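Side-chain contacts in Atg1 tMIT (Kluyveromyces marxianus, PDB 4P1N), which forms the tandem MIT region of a serine/threonine protein kinase that is essential in autophagy and required for autophagosome formation: residues S105-L110 with N234-D239; F183-I188 with T246-S251; S18-V23 with L226-L231; K100-S105 with R161-T166; M30-I35 with A157-L162. All coordinates share one frame; numbering follows the deposited sequence.

Contact 1: S105-L110 with N234-D239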
# COMPACT_ATOMS: atom_id res chain seq x y z
N SER B 105 18.76 9.77 -4.11
CA SER B 105 17.86 8.73 -3.66
C SER B 105 17.43 8.97 -2.20
O SER B 105 16.25 8.94 -1.88
CB SER B 105 18.47 7.34 -3.87
OG SER B 105 17.44 6.34 -3.84
N LEU B 106 18.37 9.28 -1.33
CA LEU B 106 18.06 9.52 0.06
C LEU B 106 17.06 10.62 0.22
O LEU B 106 16.11 10.47 0.96
CB LEU B 106 19.31 9.96 0.83
CG LEU B 106 19.48 9.56 2.28
CD1 LEU B 106 20.56 10.47 2.91
CD2 LEU B 106 18.23 9.52 3.15
N LEU B 107 17.34 11.77 -0.39
CA LEU B 107 16.46 12.92 -0.31
C LEU B 107 15.03 12.61 -0.78
O LEU B 107 14.06 13.07 -0.16
CB LEU B 107 17.05 14.10 -1.14
CG LEU B 107 18.38 14.67 -0.63
CD1 LEU B 107 18.78 15.87 -1.48
CD2 LEU B 107 18.29 15.05 0.84
N LEU B 108 14.91 11.82 -1.84
CA LEU B 108 13.60 11.38 -2.35
C LEU B 108 12.93 10.42 -1.41
O LEU B 108 11.71 10.46 -1.26
CB LEU B 108 13.76 10.75 -3.75
CG LEU B 108 14.24 11.77 -4.79
CD1 LEU B 108 14.60 11.08 -6.09
CD2 LEU B 108 13.21 12.88 -5.01
N TYR B 109 13.68 9.54 -0.74
CA TYR B 109 13.07 8.72 0.27
C TYR B 109 12.61 9.59 1.44
O TYR B 109 11.59 9.30 2.05
CB TYR B 109 13.99 7.58 0.77
CG TYR B 109 14.06 6.43 -0.14
CD1 TYR B 109 12.90 5.72 -0.52
CD2 TYR B 109 15.25 6.09 -0.75
CE1 TYR B 109 12.95 4.67 -1.42
CE2 TYR B 109 15.31 5.04 -1.68
CZ TYR B 109 14.16 4.36 -2.02
OH TYR B 109 14.25 3.32 -2.90
N LEU B 110 13.37 10.62 1.81
CA LEU B 110 12.96 11.45 2.95
C LEU B 110 11.70 12.25 2.61
O LEU B 110 10.87 12.45 3.45
CB LEU B 110 14.05 12.40 3.43
CG LEU B 110 15.34 11.79 3.98
CD1 LEU B 110 16.32 12.91 4.31
CD2 LEU B 110 15.13 11.00 5.27
N ASN B 234 11.56 21.32 3.68
CA ASN B 234 12.71 20.51 3.33
C ASN B 234 13.22 19.77 4.55
O ASN B 234 13.59 20.39 5.56
CB ASN B 234 13.80 21.38 2.72
CG ASN B 234 14.95 20.56 2.14
OD1 ASN B 234 15.48 19.68 2.81
ND2 ASN B 234 15.34 20.86 0.90
N GLU B 235 13.30 18.45 4.43
CA GLU B 235 13.55 17.65 5.58
C GLU B 235 15.01 17.64 6.07
O GLU B 235 15.28 17.10 7.10
CB GLU B 235 12.97 16.21 5.53
CG GLU B 235 12.25 15.48 4.41
CD GLU B 235 11.50 16.22 3.34
OE1 GLU B 235 10.23 16.25 3.36
OE2 GLU B 235 12.19 16.66 2.38
N VAL B 236 15.95 18.25 5.34
CA VAL B 236 17.31 18.35 5.86
C VAL B 236 17.54 19.73 6.46
O VAL B 236 18.59 19.96 7.00
CB VAL B 236 18.38 18.01 4.80
CG1 VAL B 236 18.24 16.55 4.36
CG2 VAL B 236 18.31 18.93 3.60
N TYR B 237 16.57 20.63 6.37
CA TYR B 237 16.69 21.97 6.98
C TYR B 237 15.79 22.08 8.20
O TYR B 237 14.71 22.64 8.12
CB TYR B 237 16.39 23.08 5.98
CG TYR B 237 17.41 23.13 4.89
CD1 TYR B 237 18.74 23.45 5.16
CD2 TYR B 237 17.07 22.82 3.59
CE1 TYR B 237 19.69 23.47 4.15
CE2 TYR B 237 18.00 22.83 2.58
CZ TYR B 237 19.30 23.17 2.86
OH TYR B 237 20.17 23.16 1.83
N ASP B 238 16.26 21.54 9.31
CA ASP B 238 15.50 21.48 10.55
C ASP B 238 15.76 22.77 11.33
O ASP B 238 16.88 23.28 11.39
CB ASP B 238 15.83 20.21 11.36
CG ASP B 238 15.26 20.22 12.82
OD1 ASP B 238 15.66 21.10 13.62
OD2 ASP B 238 14.46 19.34 13.17
N ASP B 239 14.68 23.27 11.92
CA ASP B 239 14.64 24.49 12.78
C ASP B 239 15.53 24.49 14.03
O ASP B 239 15.96 25.54 14.51
CB ASP B 239 13.19 24.63 13.31
CG ASP B 239 12.68 26.00 13.22
OD1 ASP B 239 13.47 26.82 12.76
OD2 ASP B 239 11.52 26.26 13.61
O HOH W 1 13.99 15.50 1.20

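Contact 2: F183-I188 with T246-S251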
# COMPACT_ATOMS: atom_id res chain seq x y z
N PHE B 183 19.44 19.86 -3.90
CA PHE B 183 18.17 20.23 -3.32
C PHE B 183 17.11 19.25 -3.86
O PHE B 183 16.98 19.06 -5.08
CB PHE B 183 17.74 21.62 -3.76
CG PHE B 183 18.50 22.74 -3.10
CD1 PHE B 183 19.59 23.33 -3.72
CD2 PHE B 183 18.10 23.24 -1.86
CE1 PHE B 183 20.28 24.38 -3.13
CE2 PHE B 183 18.78 24.31 -1.26
CZ PHE B 183 19.87 24.87 -1.90
N VAL B 184 16.33 18.69 -2.95
CA VAL B 184 15.26 17.81 -3.36
C VAL B 184 14.23 18.57 -4.23
O VAL B 184 13.58 18.00 -5.12
CB VAL B 184 14.57 17.18 -2.13
CG1 VAL B 184 13.71 18.24 -1.42
CG2 VAL B 184 13.71 16.00 -2.60
N GLU B 185 14.07 19.87 -4.02
CA GLU B 185 13.00 20.50 -4.77
C GLU B 185 13.37 20.70 -6.24
O GLU B 185 12.51 20.59 -7.11
CB GLU B 185 12.34 21.70 -4.08
CG GLU B 185 13.10 22.54 -3.14
CD GLU B 185 13.65 21.90 -1.91
OE1 GLU B 185 13.02 21.95 -0.84
OE2 GLU B 185 14.82 21.49 -1.97
N LYS B 186 14.65 20.82 -6.51
CA LYS B 186 15.14 20.85 -7.87
C LYS B 186 14.98 19.50 -8.59
O LYS B 186 14.55 19.44 -9.73
CB LYS B 186 16.60 21.28 -7.87
CG LYS B 186 17.18 21.41 -9.25
CD LYS B 186 18.45 20.58 -9.46
CE LYS B 186 19.48 21.36 -10.27
NZ LYS B 186 18.97 21.65 -11.64
N LEU B 187 15.33 18.42 -7.90
CA LEU B 187 15.02 17.06 -8.34
C LEU B 187 13.55 16.88 -8.74
O LEU B 187 13.24 16.42 -9.81
CB LEU B 187 15.33 16.08 -7.20
CG LEU B 187 16.60 15.22 -7.21
CD1 LEU B 187 17.65 15.72 -8.18
CD2 LEU B 187 17.16 15.00 -5.81
N ILE B 188 12.64 17.24 -7.85
CA ILE B 188 11.21 17.07 -8.14
C ILE B 188 10.78 17.92 -9.34
O ILE B 188 10.11 17.45 -10.28
CB ILE B 188 10.38 17.35 -6.86
CG1 ILE B 188 10.66 16.23 -5.81
CG2 ILE B 188 8.89 17.43 -7.22
CD1 ILE B 188 10.46 16.64 -4.34
N THR B 246 10.89 25.66 4.53
CA THR B 246 10.77 25.67 3.08
C THR B 246 11.96 26.42 2.53
O THR B 246 12.38 27.44 3.07
CB THR B 246 9.47 26.32 2.59
OG1 THR B 246 8.37 25.62 3.19
CG2 THR B 246 9.36 26.21 1.07
N SER B 247 12.52 25.86 1.48
CA SER B 247 13.76 26.31 0.89
C SER B 247 13.50 27.09 -0.40
O SER B 247 14.39 27.73 -0.95
CB SER B 247 14.60 25.07 0.56
OG SER B 247 15.83 25.46 -0.01
N LEU B 248 12.27 26.98 -0.90
CA LEU B 248 11.84 27.68 -2.08
C LEU B 248 11.60 29.13 -1.70
O LEU B 248 11.12 29.39 -0.59
CB LEU B 248 10.53 27.09 -2.60
CG LEU B 248 10.50 25.64 -3.10
CD1 LEU B 248 9.08 25.12 -3.14
CD2 LEU B 248 11.11 25.53 -4.48
N ASP B 249 11.92 30.04 -2.61
CA ASP B 249 11.46 31.43 -2.48
C ASP B 249 10.14 31.65 -3.23
O ASP B 249 9.64 30.75 -3.90
CB ASP B 249 12.54 32.43 -2.90
CG ASP B 249 12.68 32.61 -4.41
OD1 ASP B 249 11.68 32.56 -5.16
OD2 ASP B 249 13.82 32.86 -4.86
N GLU B 250 9.58 32.85 -3.08
CA GLU B 250 8.26 33.16 -3.61
C GLU B 250 8.19 33.12 -5.14
O GLU B 250 7.16 32.71 -5.69
CB GLU B 250 7.79 34.54 -3.13
CG GLU B 250 6.29 34.76 -3.28
CD GLU B 250 5.49 33.73 -2.51
OE1 GLU B 250 5.90 33.41 -1.36
OE2 GLU B 250 4.48 33.23 -3.04
N SER B 251 9.25 33.56 -5.81
CA SER B 251 9.29 33.52 -7.28
C SER B 251 9.37 32.09 -7.77
O SER B 251 8.91 31.78 -8.87
CB SER B 251 10.46 34.35 -7.84
OG SER B 251 11.70 33.70 -7.57

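Contact 3: S18-V23 with L226-L231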
# COMPACT_ATOMS: atom_id res chain seq x y z
N SER B 18 -1.62 9.35 -0.88
CA SER B 18 -1.00 8.07 -1.29
C SER B 18 -0.56 8.13 -2.74
O SER B 18 0.47 7.52 -3.11
CB SER B 18 -1.95 6.89 -1.09
OG SER B 18 -2.23 6.70 0.29
N ALA B 19 -1.29 8.86 -3.55
CA ALA B 19 -0.83 9.13 -4.92
C ALA B 19 0.49 9.91 -4.96
O ALA B 19 1.44 9.59 -5.71
CB ALA B 19 -1.90 9.88 -5.68
N LYS B 20 0.55 10.92 -4.13
CA LYS B 20 1.77 11.68 -3.94
C LYS B 20 2.94 10.86 -3.39
O LYS B 20 4.09 10.98 -3.88
CB LYS B 20 1.49 12.85 -3.00
CG LYS B 20 0.60 13.92 -3.62
CD LYS B 20 0.06 14.94 -2.61
CE LYS B 20 -0.90 15.88 -3.32
NZ LYS B 20 -1.52 16.78 -2.34
N ALA B 21 2.66 10.03 -2.38
CA ALA B 21 3.72 9.17 -1.81
C ALA B 21 4.18 8.20 -2.88
O ALA B 21 5.38 8.03 -3.12
CB ALA B 21 3.20 8.43 -0.58
N PHE B 22 3.25 7.66 -3.63
CA PHE B 22 3.61 6.67 -4.64
C PHE B 22 4.55 7.24 -5.69
O PHE B 22 5.53 6.63 -6.08
CB PHE B 22 2.34 6.12 -5.33
CG PHE B 22 2.66 5.13 -6.41
CD1 PHE B 22 2.91 3.80 -6.10
CD2 PHE B 22 2.82 5.55 -7.74
CE1 PHE B 22 3.22 2.89 -7.09
CE2 PHE B 22 3.11 4.63 -8.75
CZ PHE B 22 3.35 3.31 -8.43
N VAL B 23 4.21 8.42 -6.20
CA VAL B 23 4.99 9.05 -7.25
C VAL B 23 6.41 9.40 -6.76
O VAL B 23 7.40 9.25 -7.45
CB VAL B 23 4.20 10.28 -7.78
CG1 VAL B 23 5.08 11.20 -8.54
CG2 VAL B 23 3.07 9.80 -8.68
N LEU B 226 5.30 20.43 -3.98
CA LEU B 226 6.10 21.62 -3.78
C LEU B 226 5.28 22.85 -3.42
O LEU B 226 5.83 23.82 -2.93
CB LEU B 226 6.90 21.91 -5.03
CG LEU B 226 7.84 20.81 -5.54
CD1 LEU B 226 8.65 21.32 -6.72
CD2 LEU B 226 8.76 20.38 -4.41
N LEU B 227 3.98 22.83 -3.70
CA LEU B 227 3.08 23.93 -3.38
C LEU B 227 2.28 23.63 -2.12
O LEU B 227 1.54 24.47 -1.67
CB LEU B 227 2.10 24.19 -4.53
CG LEU B 227 2.74 24.68 -5.83
CD1 LEU B 227 1.70 24.77 -6.94
CD2 LEU B 227 3.44 26.01 -5.62
N ASP B 228 2.43 22.44 -1.56
CA ASP B 228 1.69 22.09 -0.38
C ASP B 228 2.49 22.46 0.87
O ASP B 228 3.61 21.96 1.09
CB ASP B 228 1.37 20.60 -0.40
CG ASP B 228 0.46 20.18 0.73
OD1 ASP B 228 0.75 20.48 1.90
OD2 ASP B 228 -0.54 19.49 0.46
N GLU B 229 1.89 23.31 1.71
CA GLU B 229 2.57 23.83 2.89
C GLU B 229 3.00 22.74 3.86
O GLU B 229 4.07 22.83 4.42
CB GLU B 229 1.73 24.90 3.63
N HIS B 230 2.19 21.71 4.05
CA HIS B 230 2.55 20.61 4.93
C HIS B 230 3.55 19.64 4.29
O HIS B 230 3.97 18.72 4.96
CB HIS B 230 1.34 19.75 5.39
CG HIS B 230 -0.01 20.41 5.29
ND1 HIS B 230 -0.85 20.23 4.21
CD2 HIS B 230 -0.69 21.19 6.17
CE1 HIS B 230 -1.97 20.90 4.41
NE2 HIS B 230 -1.90 21.50 5.59
N LEU B 231 3.89 19.79 2.99
CA LEU B 231 4.76 18.83 2.28
C LEU B 231 6.00 19.46 1.62
O LEU B 231 6.95 18.74 1.30
CB LEU B 231 3.99 18.15 1.16
CG LEU B 231 2.69 17.45 1.50
CD1 LEU B 231 2.17 16.75 0.24
CD2 LEU B 231 2.91 16.46 2.63

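Contact 4: K100-S105 with R161-T166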
# COMPACT_ATOMS: atom_id res chain seq x y z
N LYS B 100 26.38 11.12 -5.87
CA LYS B 100 25.27 11.92 -6.34
C LYS B 100 23.95 11.13 -6.32
O LYS B 100 22.93 11.61 -5.84
CB LYS B 100 25.56 12.45 -7.75
CG LYS B 100 24.79 13.71 -8.07
CD LYS B 100 24.73 14.00 -9.56
CE LYS B 100 24.13 15.39 -9.80
NZ LYS B 100 23.20 15.43 -10.97
N LEU B 101 23.99 9.91 -6.85
CA LEU B 101 22.85 9.04 -6.84
C LEU B 101 22.38 8.70 -5.42
O LEU B 101 21.18 8.64 -5.18
CB LEU B 101 23.15 7.74 -7.59
CG LEU B 101 23.19 7.85 -9.12
CD1 LEU B 101 23.72 6.55 -9.71
CD2 LEU B 101 21.84 8.17 -9.70
N CYS B 102 23.32 8.45 -4.52
CA CYS B 102 23.01 8.09 -3.15
C CYS B 102 22.29 9.25 -2.44
O CYS B 102 21.23 9.04 -1.79
CB CYS B 102 24.27 7.67 -2.38
SG CYS B 102 24.85 6.00 -2.79
N MET B 103 22.85 10.46 -2.57
CA MET B 103 22.21 11.64 -2.03
C MET B 103 20.81 11.87 -2.60
O MET B 103 19.90 12.13 -1.87
CB MET B 103 23.03 12.91 -2.24
CG MET B 103 23.59 13.48 -0.96
SD MET B 103 22.30 14.09 0.14
CE MET B 103 22.90 15.76 0.47
N GLU B 104 20.70 11.81 -3.92
CA GLU B 104 19.45 12.03 -4.63
C GLU B 104 18.39 11.04 -4.16
O GLU B 104 17.29 11.44 -3.81
CB GLU B 104 19.64 11.94 -6.13
CG GLU B 104 20.26 13.19 -6.74
CD GLU B 104 20.65 13.05 -8.22
OE1 GLU B 104 20.98 14.09 -8.84
OE2 GLU B 104 20.66 11.92 -8.76
N SER B 105 18.76 9.77 -4.11
CA SER B 105 17.86 8.73 -3.66
C SER B 105 17.43 8.97 -2.20
O SER B 105 16.25 8.94 -1.88
CB SER B 105 18.47 7.34 -3.87
OG SER B 105 17.44 6.34 -3.84
N ARG B 161 22.01 6.61 4.27
CA ARG B 161 22.68 7.60 5.14
C ARG B 161 24.00 7.05 5.59
O ARG B 161 24.97 7.81 5.76
CB ARG B 161 21.84 7.97 6.37
N LEU B 162 24.03 5.74 5.78
CA LEU B 162 25.19 5.02 6.30
C LEU B 162 26.21 4.84 5.19
O LEU B 162 27.41 5.02 5.39
CB LEU B 162 24.78 3.66 6.87
CG LEU B 162 25.71 3.03 7.89
CD1 LEU B 162 24.90 2.18 8.86
CD2 LEU B 162 26.80 2.20 7.22
N LYS B 163 25.71 4.52 4.01
CA LYS B 163 26.58 4.48 2.83
C LYS B 163 27.22 5.86 2.63
O LYS B 163 28.43 5.95 2.38
CB LYS B 163 25.80 4.03 1.60
CG LYS B 163 26.67 3.89 0.37
CD LYS B 163 26.15 2.83 -0.60
CE LYS B 163 27.32 2.09 -1.26
NZ LYS B 163 26.88 0.95 -2.10
N LEU B 164 26.44 6.92 2.79
CA LEU B 164 26.99 8.27 2.59
C LEU B 164 28.11 8.67 3.58
O LEU B 164 29.11 9.24 3.17
CB LEU B 164 25.89 9.33 2.53
CG LEU B 164 25.61 9.95 1.14
CD1 LEU B 164 26.16 9.18 -0.06
CD2 LEU B 164 24.13 10.15 0.97
N HIS B 165 27.92 8.35 4.87
CA HIS B 165 28.99 8.48 5.87
C HIS B 165 30.27 7.76 5.47
O HIS B 165 31.38 8.28 5.68
CB HIS B 165 28.55 7.91 7.21
CG HIS B 165 27.99 8.92 8.14
ND1 HIS B 165 26.69 8.88 8.61
CD2 HIS B 165 28.55 10.01 8.71
CE1 HIS B 165 26.48 9.89 9.42
NE2 HIS B 165 27.60 10.60 9.50
N THR B 166 30.12 6.55 4.96
CA THR B 166 31.24 5.75 4.48
C THR B 166 32.02 6.49 3.37
O THR B 166 33.26 6.64 3.46
CB THR B 166 30.76 4.37 4.01
OG1 THR B 166 30.54 3.55 5.17
CG2 THR B 166 31.77 3.67 3.09

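Contact 5: M30-I35 with A157-L162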
# COMPACT_ATOMS: atom_id res chain seq x y z
N MET B 30 13.67 4.61 -8.68
CA MET B 30 14.38 4.73 -9.95
C MET B 30 15.86 5.21 -9.70
O MET B 30 16.77 4.77 -10.37
CB MET B 30 13.61 5.66 -10.88
CG MET B 30 14.29 5.94 -12.21
SD MET B 30 15.54 7.24 -12.06
CE MET B 30 14.61 8.68 -12.62
N LYS B 31 16.10 6.06 -8.71
CA LYS B 31 17.47 6.45 -8.38
C LYS B 31 18.15 5.33 -7.62
O LYS B 31 19.29 5.01 -7.90
CB LYS B 31 17.50 7.69 -7.51
CG LYS B 31 16.95 8.93 -8.16
CD LYS B 31 17.86 9.40 -9.27
CE LYS B 31 17.53 10.81 -9.73
NZ LYS B 31 18.72 11.35 -10.42
N PHE B 32 17.44 4.71 -6.68
CA PHE B 32 17.96 3.63 -5.88
C PHE B 32 18.44 2.47 -6.77
O PHE B 32 19.53 1.94 -6.55
CB PHE B 32 16.90 3.12 -4.91
CG PHE B 32 17.42 2.21 -3.84
CD1 PHE B 32 18.23 2.70 -2.83
CD2 PHE B 32 17.08 0.88 -3.82
CE1 PHE B 32 18.73 1.87 -1.84
CE2 PHE B 32 17.55 0.03 -2.83
CZ PHE B 32 18.37 0.53 -1.82
N SER B 33 17.62 2.09 -7.74
CA SER B 33 17.97 1.00 -8.68
C SER B 33 19.31 1.16 -9.37
O SER B 33 20.04 0.19 -9.51
CB SER B 33 16.91 0.87 -9.76
OG SER B 33 16.03 -0.14 -9.40
N GLN B 34 19.65 2.39 -9.78
CA GLN B 34 20.95 2.65 -10.45
C GLN B 34 22.13 2.50 -9.50
O GLN B 34 23.28 2.65 -9.91
CB GLN B 34 20.99 4.05 -11.07
CG GLN B 34 19.92 4.31 -12.11
CD GLN B 34 19.81 5.79 -12.42
OE1 GLN B 34 20.81 6.44 -12.71
NE2 GLN B 34 18.60 6.34 -12.35
N ILE B 35 21.84 2.22 -8.24
CA ILE B 35 22.86 1.96 -7.23
C ILE B 35 23.05 0.46 -7.00
O ILE B 35 24.11 0.04 -6.52
CB ILE B 35 22.45 2.68 -5.92
CG1 ILE B 35 22.74 4.17 -6.05
CG2 ILE B 35 23.13 2.11 -4.68
CD1 ILE B 35 21.72 4.99 -5.31
N ALA B 157 16.44 4.61 3.40
CA ALA B 157 17.08 5.87 3.74
C ALA B 157 18.21 5.69 4.78
O ALA B 157 19.24 6.34 4.67
CB ALA B 157 16.08 6.87 4.26
N GLU B 158 18.01 4.83 5.78
CA GLU B 158 19.05 4.56 6.77
C GLU B 158 20.25 3.88 6.12
O GLU B 158 21.41 4.20 6.39
CB GLU B 158 18.55 3.67 7.91
CG GLU B 158 17.66 4.35 8.93
CD GLU B 158 18.41 5.28 9.88
OE1 GLU B 158 19.59 5.64 9.61
OE2 GLU B 158 17.82 5.68 10.90
N PHE B 159 19.96 2.91 5.27
CA PHE B 159 21.02 2.29 4.51
C PHE B 159 21.79 3.38 3.78
O PHE B 159 23.00 3.50 3.97
CB PHE B 159 20.45 1.24 3.58
CG PHE B 159 21.40 0.78 2.52
CD1 PHE B 159 22.46 -0.04 2.84
CD2 PHE B 159 21.19 1.12 1.18
CE1 PHE B 159 23.33 -0.49 1.85
CE2 PHE B 159 22.05 0.69 0.20
CZ PHE B 159 23.12 -0.12 0.53
N LEU B 160 21.09 4.23 3.02
CA LEU B 160 21.76 5.28 2.24
C LEU B 160 22.53 6.30 3.08
O LEU B 160 23.57 6.81 2.66
CB LEU B 160 20.78 6.02 1.32
CG LEU B 160 20.21 5.22 0.13
CD1 LEU B 160 18.93 5.84 -0.39
CD2 LEU B 160 21.21 5.09 -1.00
N ARG B 161 22.01 6.61 4.27
CA ARG B 161 22.68 7.60 5.14
C ARG B 161 24.00 7.05 5.59
O ARG B 161 24.97 7.81 5.76
CB ARG B 161 21.84 7.97 6.37
N LEU B 162 24.03 5.74 5.78
CA LEU B 162 25.19 5.02 6.30
C LEU B 162 26.21 4.84 5.19
O LEU B 162 27.41 5.02 5.39
CB LEU B 162 24.78 3.66 6.87
CG LEU B 162 25.71 3.03 7.89
CD1 LEU B 162 24.90 2.18 8.86
CD2 LEU B 162 26.80 2.20 7.22

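Contact 1: S105-L110 with N234-D239
Leu107 and Leu110 of helix 95-129 pack against Glu235 and Val236, the two middle residues of a type I beta turn that runs from Asn234 to Tyr237. The contact ties the first MIT domain to a turn of the second. Its tight part is apolar and rests on one methyl group. With CG1 anti to the carbonyl carbon (chi1 -63°), Val236 aims this branch at the helix, where it lies 3.8 Å from Leu107 CD2 and 4.1 Å from Leu110 CD1. It bridges two leucines about one helical turn apart, each crossing the valine at roughly a right angle. Glu235 extends the close packing with its aliphatic part: Glu235 CG comes within 3.7 Å of Leu110 CB and touches the carbonyl oxygen of that leucine.

Beside this packing the contact is looser and polar, though still buried, with no direct hydrogen bond between the segments. A water donates to Leu107 O at 2.8 Å, but its approach to Glu235 OE2 is too short to trust as a bridge. The carboxylate is held farther along the same helix, where OE1 forms a hydrogen bond with Thr114 OG1 and a salt bridge with Lys111. A chain of another protein packs on Val236. The turn is braced by an Asx turn: Asn234 OD1 accepts from Val236 N at 2.9 Å, nearly straight at 169° and in the carbonyl plane.

Contact 2: F183-I188 with T246-S251
Glu185, near the start of helix 184-204, and Leu248, just ahead of helix 250-273, lie alongside each other, their side chains running in opposite senses. This is the apolar part of the contact, in which the glutamate acts through its methylene groups: Glu185 CG lies 3.8 Å from Leu248 CD2, and the chain then bends at chi2 to carry the carboxylate over toward Ser247.

The polar groups approach carbon here. Glu185 OE1 stands 3.8 Å from Ser247 CB, while Ser247 OG comes obliquely to the Phe183 ring, 3.4 Å from CE2. The hydroxyl reaches the ring because it is anti to the backbone N (chi1 -180°). Glu185 OE1 has a weak hydrogen bond with Asn234 ND2. Replacing Glu185 with an alanine would probably leave Leu248 CD2 without its flank and Asn234 ND2 without this acceptor.

Phe183 occupies the N-cap position of helix 184-204; Asp249 caps helix 250-273 through OD1, which accepts from Asp252 N and, on its syn side, from Ser251 OG at 2.7 Å.

No hydrogen bond or salt bridge links the segments, so van der Waals packing joins these helix starts of the second MIT domain, with another protein's chain also packed on Glu185, Ser247 and Leu248.

Contact 3: S18-V23 with L226-L231
Lys20 on helix 10-33 reaches across to Asp228 and Leu231, in the turn that follows helix 209-227, and so joins the first helix of the chain to the second MIT domain. Along the first segment, Ser18 comes before this reach and turns to helix 137-170, while Ala19 packs against Trp221 and also against Leu137 of the second subunit.

Lys20 itself then carries the whole contact. Its CG is anti to the carbonyl carbon (chi1 -69°), and beyond CG the chain is fully extended, which lets it span the 9.9 Å between Lys20 CA and Leu231 CA. Partway along, Lys20 CD meets Leu231 CD1 at 4.0 Å, the two side chains crossing at about a right angle. At the end, Lys20 NZ faces Asp228 OD2 from 4.0 Å, too far for a salt bridge, although the opposite charges are likely to attract. The other oxygen, Asp228 OD1, receives only weak hydrogen bonds from His230 N and from His230 ND1, in a poorly ordered ring. The turn is closed more firmly by Leu231 N, which bonds to Asp228 O at 2.9 Å.

Past Lys20, Ala21 packs on helix 95-129 and Val23 on helix 209-227. The lysine touches Ile115 of helix 95-129 and Trp221 of helix 209-227, and so lies between them.

Contact 4: K100-S105 with R161-T166
Leu164 of helix 137-170 plugs into helix 95-129 between Cys102 and Met103. The two helices run antiparallel, with an angle of 147° between their directions and 9.8 Å between the axes of the two short segments, as adjacent helices of the first MIT domain.

The apolar contacts dominate, and the two methyls of Leu164 divide them. Leu164 CD1 presses on Cys102 CB at 3.4 Å, closer than carbons usually come. Leu164 CD2 lies over the backbone at the next residue, 3.8 Å from Met103 N, and also meets Met103 CG at 3.9 Å, with the two side chains crossing at about a right angle. The leucine torsions depart from staggered values (chi1 -108°), so the placing of its methyls, and the close approach with it, is uncertain. At the border of the contact, Cys102 SG rests 4.1 Å from Lys163 CD, so this lysine contributes its aliphatic stem.

No polar bond crosses between the two segments. Lys100 NZ and Glu104 OE1 form a weak salt bridge at 3.4 Å on the side of helix 95-129 turned from the partner, and Thr166 OG1 makes a weak bond back to Leu162 O.

Leu164 also touches Lys99 and Leu106, which with Cys102 and Met103 complete a four-residue hole, a knobs-into-holes arrangement. Met103 continues onto Ile182 in the loop leading to helix 184-204, and Glu104 OE2 forms a salt bridge with Lys31 of helix 10-33.

Contact 5: M30-I35 with A157-L162
Phe32 and Phe159 both hold CG anti to the backbone N, with chi1 -167° and 166°, and these torsions swing the two rings toward each other between helix 10-33 and helix 137-170 until they touch. The meeting is edge to edge, with the ring planes steeply inclined to each other: Phe32 CE1 lies 4.0 Å from Phe159 CD2, each atom near the plane of the other ring, and the side chains cross at about a right angle. Neither ring lays its face on the other, so this is not a stack.

Leu160 takes up a different part of Phe32. Its CG is anti to the carbonyl carbon, which carries the methyls toward helix 10-33. There Leu160 CD1 approaches Phe32 CD1 at 4.0 Å, obliquely to the ring, while Leu160 CD2 reaches on to Ile35 CD1 at 4.3 Å. Phe32 and Leu160 form the buried side of the contact; Phe159 is exposed and edges it toward solvent. An alanine in place of Phe32 would leave Phe159 without its ring partner and is likely to open a gap beside Leu160.

Behind these groups, Ile35 N bonds to Phe32 O at 2.9 Å, and Gln34 NE2 folds back to Met30 O at 3.1 Å, coming from above the carbonyl plane.

The first and third helices of the first MIT domain run in roughly the same direction here, with helix 95-129 filling in beside them: its Ser105 touches Phe32, and its Tyr109 touches Leu160.

In the fold
Contacts 4 and 5 lie closest together, with centres 6 Å apart, and bind the three helices of the first MIT domain; Leu101 O and Ile35 CD1 touch between them at 3.7 Å. Contact 1, its centre 12 Å from that of contact 4, uses the next turn of helix 95-129 to meet the second MIT domain. It touches contact 2 where Tyr237 OH packs 3.6 Å from Phe183 CE2. Contact 3 is a second crossing between the domains, its centre 14 Å from those of both contacts 1 and 2, and reaches the latter where Leu226 packs on Glu185, Ile188 and Leu248. No catalytic site or ligand enters any of the five.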